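Coronin (Toxoplasma gondii, PDB 4OZU) binds actin, probably as filaments, and contributes to parasite invasion and egress; the part here is its WD40 domain. Local coordinates at residues G59-A64 against P70-I75; Q108-E111 against T116-L119; S143-S148 against A178-K183; L186-T191 against L196-P201. All coordinates share one frame; numbering follows the deposited sequence. Where two conformers were deposited one is given.

All four contacts belong to the WD40 beta-propeller, but at different depths. Contacts 1, 3 and 4 are buried, while contact 2 lies at the surface. Contacts 1 and 4 are antiparallel strand pairs within a blade, held by backbone hydrogen bonds; in contact 1 a water takes over where the ladder ends. Contacts 2 and 3 join neighbouring blades by van der Waals contact, largely apolar, through a proline and leucines in contact 2 and a tryptophan in contact 3. Contacts 1 and 2 share a sheet, since strands 73-75 and 118-119 are neighbours. Contacts 3 and 4 likewise meet along strands 175-180 and 187-191. The centres of contacts 1 and 4 lie about 33 Å apart.

Contact 1 of 4, residues G59-A64 against P70-I75; sequences GILRLA and PAVAKI
Ile60 and Ala73 face each other as an antiparallel hydrogen-bonded pair, with Ile60 N 2.9 Å from Ala73 O and Ala73 N 3.0 Å from Ile60 O. The CB atoms of Ile60 and Ala73 lie on one face of the sheet, 4.1 Å apart. With Ile60 CG1 set beside its own backbone N (chi1 -61°), that branch reaches Ile75 CD1 at 3.7 Å, the two isoleucines crossing at a slant. Val72 CG1 comes to 3.6 Å from Gly59 CA, on the side where a side chain at 59 would project.

These strands, 58-62 and 73-75, are the third and fourth across a propeller blade, and strand 118-119 adds a further, parallel strand beyond them. Past Leu61 the two chains separate. Leu61 CD2 still touches Pro70 CG at 3.9 Å, but the next backbone link runs through a water, 2.9 Å from Arg62 N, whose hydrogen it accepts, and 2.8 Å from Ala71 O, to which it donates. In the second shell, the guanidinium of Arg62 is held by salt bridges to Asp65 and Glu44. Lys74 makes a cation-pi contact with Trp50, which the side chain of Val72 also touches.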
loop_
_atom_site.group_PDB
_atom_site.type_symbol
_atom_site.label_atom_id
_atom_site.label_comp_id
_atom_site.label_asym_id
_atom_site.label_seq_id
_atom_site.Cartn_x
_atom_site.Cartn_y
_atom_site.Cartn_z
ATOM N N GLY A 59 -10.479 7.314 11.983
ATOM C CA GLY A 59 -9.742 7.696 13.170
ATOM C C GLY A 59 -8.323 8.037 12.763
ATOM O O GLY A 59 -7.723 7.321 11.960
ATOM N N ILE A 60 -7.800 9.139 13.295
ATOM C CA ILE A 60 -6.431 9.560 13.021
ATOM C C ILE A 60 -5.630 9.584 14.320
ATOM O O ILE A 60 -5.895 10.389 15.221
ATOM C CB ILE A 60 -6.382 10.950 12.332
ATOM C CG1 ILE A 60 -7.112 10.914 10.987
ATOM C CG2 ILE A 60 -4.940 11.407 12.127
ATOM C CD1 ILE A 60 -6.489 9.992 9.951
ATOM N N LEU A 61 -4.659 8.677 14.404
ATOM C CA LEU A 61 -3.799 8.537 15.574
ATOM C C LEU A 61 -2.405 9.025 15.240
ATOM O O LEU A 61 -1.989 8.960 14.084
ATOM C CB LEU A 61 -3.721 7.077 16.027
ATOM C CG LEU A 61 -4.954 6.389 16.611
ATOM C CD1 LEU A 61 -6.039 6.181 15.571
ATOM C CD2 LEU A 61 -4.534 5.060 17.215
ATOM N N ARG A 62 -1.675 9.497 16.241
ATOM C CA ARG A 62 -0.257 9.765 16.052
ATOM C C ARG A 62 0.526 8.478 16.272
ATOM O O ARG A 62 0.343 7.790 17.275
ATOM C CB ARG A 62 0.227 10.868 16.993
ATOM C CG ARG A 62 -0.368 12.233 16.669
ATOM C CD ARG A 62 0.349 13.371 17.384
ATOM N NE ARG A 62 1.751 13.471 16.976
ATOM C CZ ARG A 62 2.793 13.077 17.707
ATOM N NH1 ARG A 62 2.623 12.554 18.918
ATOM N NH2 ARG A 62 4.021 13.215 17.226
ATOM N N LEU A 63 1.392 8.156 15.312
ATOM C CA LEU A 63 2.219 6.957 15.362
ATOM C C LEU A 63 3.003 6.864 16.673
ATOM O O LEU A 63 3.147 5.787 17.249
ATOM C CB LEU A 63 3.172 6.947 14.161
ATOM C CG LEU A 63 4.058 5.727 13.930
ATOM C CD1 LEU A 63 3.232 4.496 13.657
ATOM C CD2 LEU A 63 5.003 5.998 12.773
ATOM N N ALA A 64 3.479 8.007 17.156
ATOM C CA ALA A 64 4.320 8.049 18.344
ATOM C C ALA A 64 3.537 7.837 19.641
ATOM O O ALA A 64 4.101 7.400 20.649
ATOM C CB ALA A 64 5.062 9.372 18.400
ATOM N N PRO A 70 -5.624 6.360 23.113
ATOM C CA PRO A 70 -4.873 7.475 22.530
ATOM C C PRO A 70 -5.806 8.536 21.961
ATOM O O PRO A 70 -6.995 8.268 21.781
ATOM C CB PRO A 70 -4.055 6.806 21.427
ATOM C CG PRO A 70 -4.880 5.643 21.019
ATOM C CD PRO A 70 -5.566 5.157 22.266
ATOM N N ALA A 71 -5.277 9.726 21.695
ATOM C CA ALA A 71 -6.069 10.792 21.095
ATOM C C ALA A 71 -6.416 10.437 19.657
ATOM O O ALA A 71 -5.532 10.316 18.806
ATOM C CB ALA A 71 -5.323 12.109 21.151
ATOM N N VAL A 72 -7.707 10.267 19.397
ATOM C CA VAL A 72 -8.187 9.944 18.061
ATOM C C VAL A 72 -8.914 11.144 17.471
ATOM O O VAL A 72 -10.014 11.490 17.902
ATOM C CB VAL A 72 -9.132 8.726 18.075
ATOM C CG1 VAL A 72 -9.527 8.345 16.656
ATOM C CG2 VAL A 72 -8.468 7.550 18.770
ATOM N N ALA A 73 -8.276 11.789 16.499
ATOM C CA ALA A 73 -8.928 12.823 15.714
ATOM C C ALA A 73 -9.878 12.132 14.735
ATOM O O ALA A 73 -9.732 10.936 14.475
ATOM C CB ALA A 73 -7.900 13.668 14.986
ATOM N N LYS A 74 -10.844 12.875 14.203
ATOM C CA LYS A 74 -11.878 12.285 13.356
ATOM C C LYS A 74 -11.989 12.957 11.996
ATOM O O LYS A 74 -11.996 14.182 11.891
ATOM C CB LYS A 74 -13.237 12.359 14.045
ATOM C CG LYS A 74 -13.271 11.775 15.438
ATOM C CD LYS A 74 -13.068 10.276 15.429
ATOM C CE LYS A 74 -13.225 9.717 16.832
ATOM N NZ LYS A 74 -13.017 8.254 16.868
ATOM N N ILE A 75 -12.097 12.136 10.959
ATOM C CA ILE A 75 -12.406 12.613 9.624
ATOM C C ILE A 75 -13.764 12.041 9.226
ATOM O O ILE A 75 -13.935 10.824 9.174
ATOM C CB ILE A 75 -11.309 12.206 8.612
ATOM C CG1 ILE A 75 -9.986 12.872 8.990
ATOM C CG2 ILE A 75 -11.712 12.592 7.183
ATOM C CD1 ILE A 75 -8.825 12.523 8.073
HETATM O O HOH W 1 -2.746 9.730 18.895
#

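Contact 2 of 4, residues Q108-E111 against T116-L119; sequences QLPE and TTEL
The flat group here is the peptide of Gln108, whose carbonyl closes strand 104-108: Gln108 O has Leu119 CD2 3.5 Å away. Beside it the puckered pyrrolidine ring of Pro110 meets segment 116-119 with its CG and CD atoms, which lie 3.6 Å and 3.8 Å from Thr117 CG2; CD also lies 4.0 Å from Leu119 CD1. Both belong to a seam between blades of the WD40 propeller. Residues 108-111 leave the third strand of one blade, while strand 118-119 is laid along strand 73-75 at the outer edge of the blade before it.

Thr117 CG2 is turned to the proline because it stands anti to the backbone N (chi1 -63°). That leaves OG1 beside the N, where it is hydrogen-bonded to Thr114 N within the loop joining the segments. Thr117 and Leu119 are themselves fixed by backbone bonds to Lys74. Leu119 points its side chain at segment 108-111, although its chi1 of -113° is far from any staggered value. CD1 lies by the proline, while CD2 lies against the Gln108 carbonyl and also touches Leu109. The two leucines cross at about a right angle, with Leu109 CD2 4.1 Å from Leu119 CD2.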
loop_
_atom_site.group_PDB
_atom_site.type_symbol
_atom_site.label_atom_id
_atom_site.label_comp_id
_atom_site.label_asym_id
_atom_site.label_seq_id
_atom_site.Cartn_x
_atom_site.Cartn_y
_atom_site.Cartn_z
ATOM N N GLN A 108 -6.934 17.514 4.264
ATOM C CA GLN A 108 -5.770 18.200 4.816
ATOM C C GLN A 108 -5.904 18.350 6.325
ATOM O O GLN A 108 -6.733 19.124 6.814
ATOM C CB GLN A 108 -5.585 19.571 4.172
ATOM C CG GLN A 108 -4.290 20.258 4.580
ATOM C CD GLN A 108 -4.030 21.525 3.796
ATOM O OE1 GLN A 108 -4.959 22.182 3.328
ATOM N NE2 GLN A 108 -2.759 21.873 3.643
ATOM N N LEU A 109 -5.080 17.613 7.063
ATOM C CA LEU A 109 -5.080 17.691 8.525
ATOM C C LEU A 109 -4.528 19.028 9.010
ATOM O O LEU A 109 -3.702 19.643 8.333
ATOM C CB LEU A 109 -4.254 16.545 9.120
ATOM C CG LEU A 109 -4.836 15.147 8.903
ATOM C CD1 LEU A 109 -3.770 14.090 9.084
ATOM C CD2 LEU A 109 -5.994 14.899 9.856
ATOM N N PRO A 110 -4.970 19.484 10.193
ATOM C CA PRO A 110 -4.413 20.722 10.745
ATOM C C PRO A 110 -2.961 20.537 11.155
ATOM O O PRO A 110 -2.491 19.397 11.180
ATOM C CB PRO A 110 -5.298 20.992 11.969
ATOM C CG PRO A 110 -5.786 19.647 12.377
ATOM C CD PRO A 110 -5.964 18.877 11.097
ATOM N N GLU A 111 -2.264 21.627 11.460
ATOM C CA GLU A 111 -0.877 21.542 11.908
ATOM C C GLU A 111 -0.772 20.681 13.163
ATOM O O GLU A 111 0.088 19.804 13.257
ATOM C CB GLU A 111 -0.304 22.935 12.179
ATOM C CG GLU A 111 0.761 23.373 11.181
ATOM C CD GLU A 111 1.557 24.577 11.660
ATOM O OE1 GLU A 111 2.005 24.574 12.827
ATOM O OE2 GLU A 111 1.734 25.529 10.871
ATOM N N THR A 116 -9.556 16.327 19.816
ATOM C CA THR A 116 -10.743 17.140 19.541
ATOM C C THR A 116 -10.767 17.639 18.096
ATOM O O THR A 116 -11.672 18.374 17.698
ATOM C CB THR A 116 -10.825 18.356 20.490
ATOM O OG1 THR A 116 -9.701 19.220 20.273
ATOM C CG2 THR A 116 -10.837 17.895 21.928
ATOM N N THR A 117 -9.768 17.241 17.317
ATOM C CA THR A 117 -9.716 17.593 15.904
ATOM C C THR A 117 -10.799 16.854 15.129
ATOM O O THR A 117 -10.941 15.636 15.249
ATOM C CB THR A 117 -8.343 17.267 15.295
ATOM O OG1 THR A 117 -7.339 18.065 15.934
ATOM C CG2 THR A 117 -8.324 17.544 13.793
ATOM N N GLU A 118 -11.556 17.605 14.333
ATOM C CA GLU A 118 -12.608 17.042 13.497
ATOM C C GLU A 118 -12.545 17.643 12.099
ATOM O O GLU A 118 -12.591 18.863 11.940
ATOM C CB GLU A 118 -13.980 17.295 14.117
ATOM C CG GLU A 118 -15.125 16.573 13.427
ATOM C CD GLU A 118 -16.478 17.001 13.966
ATOM O OE1 GLU A 118 -16.795 18.207 13.889
ATOM O OE2 GLU A 118 -17.220 16.133 14.477
ATOM N N LEU A 119 -12.429 16.775 11.101
ATOM C CA LEU A 119 -12.434 17.174 9.699
ATOM C C LEU A 119 -13.742 16.764 9.036
ATOM O O LEU A 119 -14.096 15.584 9.034
ATOM C CB LEU A 119 -11.256 16.539 8.962
ATOM C CG LEU A 119 -10.156 17.466 8.452
ATOM C CD1 LEU A 119 -9.575 18.311 9.572
ATOM C CD2 LEU A 119 -9.066 16.640 7.781
#

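Contact 3 of 4, residues S143-S148 against A178-K183; sequences SGILAS and AKWSWK
Trp180 carries this contact alone from its side: the CZ2 corner of the indole meets Ile145, and CZ2, CE2 and NE1 meet Ala147. It spans two neighbouring blades of the WD40 propeller. Strand 175-180 is the first strand of one sheet, and strand 145-150 the second strand of the sheet before it. The axes of strands 145-148 and 178-180 run roughly antiparallel, at 158°, and approach to 8.0 Å, too far for backbone pairing, and the indole bridges the two strands.

The tight part centres on Trp180 CZ2. Ala147 CB lies 3.8 Å from it and Ile145 CG2 3.9 Å, both approaching obliquely to the ring, while the backbone carbon Leu146 C comes in at the ring edge, near its plane, 4.3 Å from CZ2. Ile145 presents CG2 because this branch stands anti to its backbone N (chi1 -59°); CG1 leads away from the tryptophan. The buried indole N-H is satisfied by Glu137 O, on strand 133-138, the neighbour of strand 145-150 in its sheet, and this bond fixes how the ring is turned. Leu187 covers the ring as well.

Beyond Trp180 the segments diverge. Ser143 and Gly144 on one side, and Trp182 and Lys183 on the other, are partly exposed and do not meet. The chain here is shaped by an ST turn, in which Ser181 OG accepts a hydrogen bond from Lys183 N at 3.0 Å.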
loop_
_atom_site.group_PDB
_atom_site.type_symbol
_atom_site.label_atom_id
_atom_site.label_comp_id
_atom_site.label_asym_id
_atom_site.label_seq_id
_atom_site.Cartn_x
_atom_site.Cartn_y
_atom_site.Cartn_z
ATOM N N SER A 143 3.655 14.874 -7.760
ATOM C CA SER A 143 2.713 15.579 -6.917
ATOM C C SER A 143 1.361 15.704 -7.608
ATOM O O SER A 143 1.293 15.964 -8.811
ATOM C CB SER A 143 3.258 16.967 -6.568
ATOM O OG SER A 143 4.015 17.503 -7.650
ATOM N N GLY A 144 0.294 15.497 -6.848
ATOM C CA GLY A 144 -1.038 15.821 -7.315
ATOM C C GLY A 144 -1.701 14.800 -8.209
ATOM O O GLY A 144 -2.835 15.015 -8.631
ATOM N N ILE A 145 -1.009 13.705 -8.512
ATOM C CA ILE A 145 -1.564 12.679 -9.395
ATOM C C ILE A 145 -2.032 11.471 -8.584
ATOM O O ILE A 145 -1.280 10.910 -7.795
ATOM C CB ILE A 145 -0.536 12.221 -10.458
ATOM C CG1 ILE A 145 -0.075 13.409 -11.311
ATOM C CG2 ILE A 145 -1.114 11.118 -11.336
ATOM C CD1 ILE A 145 -1.193 14.141 -12.044
ATOM N N LEU A 146 -3.277 11.073 -8.804
ATOM C CA LEU A 146 -3.884 9.968 -8.081
ATOM C C LEU A 146 -4.673 9.075 -9.025
ATOM O O LEU A 146 -5.272 9.563 -9.987
ATOM C CB LEU A 146 -4.791 10.526 -6.969
ATOM C CG LEU A 146 -5.658 9.552 -6.173
ATOM C CD1 LEU A 146 -5.695 9.968 -4.708
ATOM C CD2 LEU A 146 -7.064 9.499 -6.735
ATOM N N ALA A 147 -4.667 7.768 -8.760
ATOM C CA ALA A 147 -5.506 6.826 -9.504
ATOM C C ALA A 147 -6.573 6.222 -8.602
ATOM O O ALA A 147 -6.288 5.845 -7.470
ATOM C CB ALA A 147 -4.660 5.724 -10.120
ATOM N N SER A 148 -7.800 6.123 -9.110
ATOM C CA SER A 148 -8.874 5.504 -8.339
ATOM C C SER A 148 -9.532 4.402 -9.154
ATOM O O SER A 148 -9.850 4.586 -10.328
ATOM C CB SER A 148 -9.912 6.537 -7.903
ATOM O OG SER A 148 -10.851 6.786 -8.930
ATOM N N ALA A 178 -5.119 -1.889 -7.622
ATOM C CA ALA A 178 -4.518 -0.939 -8.545
ATOM C C ALA A 178 -3.306 -0.326 -7.863
ATOM O O ALA A 178 -3.415 0.178 -6.751
ATOM C CB ALA A 178 -5.513 0.130 -8.961
ATOM N N LYS A 179 -2.149 -0.409 -8.514
ATOM C CA LYS A 179 -0.896 0.049 -7.927
ATOM C C LYS A 179 -0.025 0.737 -8.974
ATOM O O LYS A 179 -0.033 0.357 -10.139
ATOM C CB LYS A 179 -0.121 -1.123 -7.311
ATOM C CG LYS A 179 -0.795 -1.793 -6.128
ATOM C CD LYS A 179 -0.645 -0.968 -4.861
ATOM C CE LYS A 179 -1.439 -1.575 -3.718
ATOM N NZ LYS A 179 -1.355 -0.748 -2.486
ATOM N N TRP A 180 0.721 1.746 -8.538
ATOM C CA TRP A 180 1.649 2.477 -9.399
ATOM C C TRP A 180 3.054 1.867 -9.442
ATOM O O TRP A 180 3.598 1.441 -8.417
ATOM C CB TRP A 180 1.823 3.911 -8.913
ATOM C CG TRP A 180 0.692 4.836 -9.089
ATOM C CD1 TRP A 180 -0.232 5.203 -8.151
ATOM C CD2 TRP A 180 0.393 5.583 -10.263
ATOM N NE1 TRP A 180 -1.104 6.123 -8.685
ATOM C CE2 TRP A 180 -0.737 6.373 -9.983
ATOM C CE3 TRP A 180 0.968 5.653 -11.534
ATOM C CZ2 TRP A 180 -1.298 7.223 -10.930
ATOM C CZ3 TRP A 180 0.411 6.491 -12.467
ATOM C CH2 TRP A 180 -0.711 7.269 -12.163
ATOM N N SER A 181 3.655 1.885 -10.626
ATOM C CA SER A 181 5.089 1.647 -10.769
ATOM C C SER A 181 5.890 2.670 -9.975
ATOM O O SER A 181 5.494 3.824 -9.874
ATOM C CB SER A 181 5.485 1.720 -12.244
ATOM O OG SER A 181 6.895 1.746 -12.393
ATOM N N TRP A 182 7.036 2.260 -9.435
ATOM C CA TRP A 182 7.915 3.206 -8.760
ATOM C C TRP A 182 8.533 4.218 -9.722
ATOM O O TRP A 182 9.079 5.236 -9.299
ATOM C CB TRP A 182 9.001 2.451 -8.001
ATOM C CG TRP A 182 8.441 1.860 -6.766
ATOM C CD1 TRP A 182 7.979 0.588 -6.600
ATOM C CD2 TRP A 182 8.226 2.533 -5.518
ATOM N NE1 TRP A 182 7.500 0.424 -5.322
ATOM C CE2 TRP A 182 7.639 1.604 -4.640
ATOM C CE3 TRP A 182 8.471 3.833 -5.061
ATOM C CZ2 TRP A 182 7.308 1.926 -3.326
ATOM C CZ3 TRP A 182 8.137 4.151 -3.754
ATOM C CH2 TRP A 182 7.560 3.204 -2.907
ATOM N N LYS A 183 8.430 3.941 -11.016
ATOM C CA LYS A 183 8.833 4.891 -12.045
ATOM C C LYS A 183 7.788 5.995 -12.201
ATOM O O LYS A 183 8.078 7.066 -12.725
ATOM C CB LYS A 183 9.028 4.153 -13.369
ATOM C CG LYS A 183 9.533 5.004 -14.514
ATOM C CD LYS A 183 9.965 4.124 -15.680
ATOM C CE LYS A 183 10.338 4.946 -16.907
ATOM N NZ LYS A 183 10.784 4.081 -18.033
#

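Contact 4 of 4, residues L186-T191 against L196-P201; sequences LLACTT and LNIVDP
Leu186 lays its forked end across the opposite strand: CD2 is 3.7 Å from Asp200 CB, while CD1 reaches Ile198 CG2 at 4.1 Å. From here the pairing continues residue by residue. Ala188, Ile198, Thr190 and Leu196 share one face of the sheet, where Ile198 CD1 folds over to 3.8 Å from Ala188 CB, and Leu196 CD1 crosses Thr190 CG2 at a slant. Trp223 and Cys221 of the following blade cover this face.

Leu187, Val199, Cys189 and Asn197 occupy the other face. Cys189 SG sits between its own backbone N and carbonyl carbon (chi1 58°), which brings it 3.8 Å from Asn197 CB. The side chains of Asn197 and Thr191 cross at about a right angle, and Asn197 ND2 gives a weak bond to Thr191 OG1 at 3.3 Å. Both groups have firmer holds: Thr191 OG1 pairs with Asp193 in the turn, and Asn197 OD1 with Ser209 on the next strand. Phe157 of the preceding blade packs on Leu187 and Val199.

Between the faces run four backbone bonds, two for each hydrogen-bonded pair, among them Leu187 N to Val199 O at 2.9 Å and Asn197 N to Cys189 O at 2.8 Å. Back at the Leu186 end, Asp200 OD1 accepts from Ala203 N. Strands 187-191 and 195-200 thus form the central hairpin of a WD40 blade, with Val199-Asp200 where the repeat's Trp-Asp pair usually stands.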
loop_
_atom_site.group_PDB
_atom_site.type_symbol
_atom_site.label_atom_id
_atom_site.label_comp_id
_atom_site.label_asym_id
_atom_site.label_seq_id
_atom_site.Cartn_x
_atom_site.Cartn_y
_atom_site.Cartn_z
ATOM N N LEU A 186 3.411 3.986 -15.114
ATOM C CA LEU A 186 2.424 2.952 -15.389
ATOM C C LEU A 186 1.680 2.536 -14.131
ATOM O O LEU A 186 2.211 2.619 -13.019
ATOM C CB LEU A 186 3.094 1.730 -16.017
ATOM C CG LEU A 186 3.796 1.965 -17.357
ATOM C CD1 LEU A 186 4.526 0.704 -17.824
ATOM C CD2 LEU A 186 2.807 2.434 -18.418
ATOM N N LEU A 187 0.440 2.100 -14.334
ATOM C CA LEU A 187 -0.381 1.533 -13.284
ATOM C C LEU A 187 -0.642 0.078 -13.640
ATOM O O LEU A 187 -0.760 -0.261 -14.822
ATOM C CB LEU A 187 -1.689 2.305 -13.149
ATOM C CG LEU A 187 -2.586 1.914 -11.977
ATOM C CD1 LEU A 187 -2.460 2.916 -10.845
ATOM C CD2 LEU A 187 -4.009 1.810 -12.459
ATOM N N ALA A 188 -0.671 -0.779 -12.630
ATOM C CA ALA A 188 -1.087 -2.163 -12.810
ATOM C C ALA A 188 -2.337 -2.390 -11.996
ATOM O O ALA A 188 -2.474 -1.860 -10.886
ATOM C CB ALA A 188 0.005 -3.127 -12.407
ATOM N N CYS A 189 -3.262 -3.161 -12.551
ATOM C CA CYS A 189 -4.482 -3.493 -11.830
ATOM C C CYS A 189 -4.921 -4.913 -12.132
ATOM O O CYS A 189 -4.591 -5.466 -13.177
ATOM C CB CYS A 189 -5.603 -2.513 -12.174
ATOM S SG CYS A 189 -6.024 -2.425 -13.928
ATOM N N THR A 190 -5.639 -5.504 -11.183
ATOM C CA THR A 190 -6.259 -6.801 -11.377
ATOM C C THR A 190 -7.763 -6.625 -11.460
ATOM O O THR A 190 -8.330 -5.739 -10.822
ATOM C CB THR A 190 -5.919 -7.774 -10.242
ATOM O OG1 THR A 190 -6.216 -7.157 -8.987
ATOM C CG2 THR A 190 -4.432 -8.147 -10.284
ATOM N N THR A 191 -8.403 -7.469 -12.256
ATOM C CA THR A 191 -9.853 -7.440 -12.380
ATOM C C THR A 191 -10.428 -8.820 -12.133
ATOM O O THR A 191 -9.703 -9.819 -12.084
ATOM C CB THR A 191 -10.295 -6.921 -13.761
ATOM O OG1 THR A 191 -9.477 -7.504 -14.783
ATOM C CG2 THR A 191 -10.152 -5.410 -13.822
ATOM N N LEU A 196 -4.490 -9.426 -15.231
ATOM C CA LEU A 196 -3.596 -8.369 -14.794
ATOM C C LEU A 196 -3.432 -7.410 -15.963
ATOM O O LEU A 196 -3.025 -7.826 -17.047
ATOM C CB LEU A 196 -2.245 -8.938 -14.362
ATOM C CG LEU A 196 -1.149 -7.915 -14.054
ATOM C CD1 LEU A 196 -1.457 -7.147 -12.778
ATOM C CD2 LEU A 196 0.185 -8.610 -13.957
ATOM N N ASN A 197 -3.751 -6.138 -15.738
ATOM C CA ASN A 197 -3.729 -5.134 -16.791
ATOM C C ASN A 197 -2.743 -4.031 -16.473
ATOM O O ASN A 197 -2.655 -3.577 -15.330
ATOM C CB ASN A 197 -5.123 -4.530 -16.995
ATOM C CG ASN A 197 -6.214 -5.581 -17.050
ATOM O OD1 ASN A 197 -6.356 -6.297 -18.043
ATOM N ND2 ASN A 197 -7.000 -5.673 -15.980
ATOM N N ILE A 198 -2.002 -3.613 -17.495
ATOM C CA ILE A 198 -1.061 -2.509 -17.375
ATOM C C ILE A 198 -1.616 -1.300 -18.121
ATOM O O ILE A 198 -2.015 -1.407 -19.283
ATOM C CB ILE A 198 0.324 -2.864 -17.943
ATOM C CG1 ILE A 198 0.793 -4.234 -17.438
ATOM C CG2 ILE A 198 1.318 -1.774 -17.592
ATOM C CD1 ILE A 198 0.905 -4.341 -15.930
ATOM N N VAL A 199 -1.609 -0.149 -17.450
ATOM C CA VAL A 199 -2.240 1.065 -17.968
ATOM C C VAL A 199 -1.261 2.220 -18.022
ATOM O O VAL A 199 -0.567 2.487 -17.040
ATOM C CB VAL A 199 -3.433 1.492 -17.098
ATOM C CG1 VAL A 199 -4.105 2.729 -17.678
ATOM C CG2 VAL A 199 -4.435 0.344 -16.975
ATOM N N ASP A 200 -1.221 2.892 -19.175
ATOM C CA ASP A 200 -0.458 4.125 -19.350
ATOM C C ASP A 200 -1.424 5.312 -19.305
ATOM O O ASP A 200 -2.145 5.563 -20.271
ATOM C CB ASP A 200 0.312 4.093 -20.673
ATOM C CG ASP A 200 1.228 5.303 -20.863
ATOM O OD1 ASP A 200 0.905 6.405 -20.371
ATOM O OD2 ASP A 200 2.275 5.143 -21.526
ATOM N N PRO A 201 -1.452 6.043 -18.180
ATOM C CA PRO A 201 -2.446 7.122 -18.074
ATOM C C PRO A 201 -2.193 8.309 -19.000
ATOM O O PRO A 201 -3.148 8.924 -19.464
ATOM C CB PRO A 201 -2.338 7.557 -16.616
ATOM C CG PRO A 201 -0.964 7.132 -16.184
ATOM C CD PRO A 201 -0.681 5.874 -16.937
#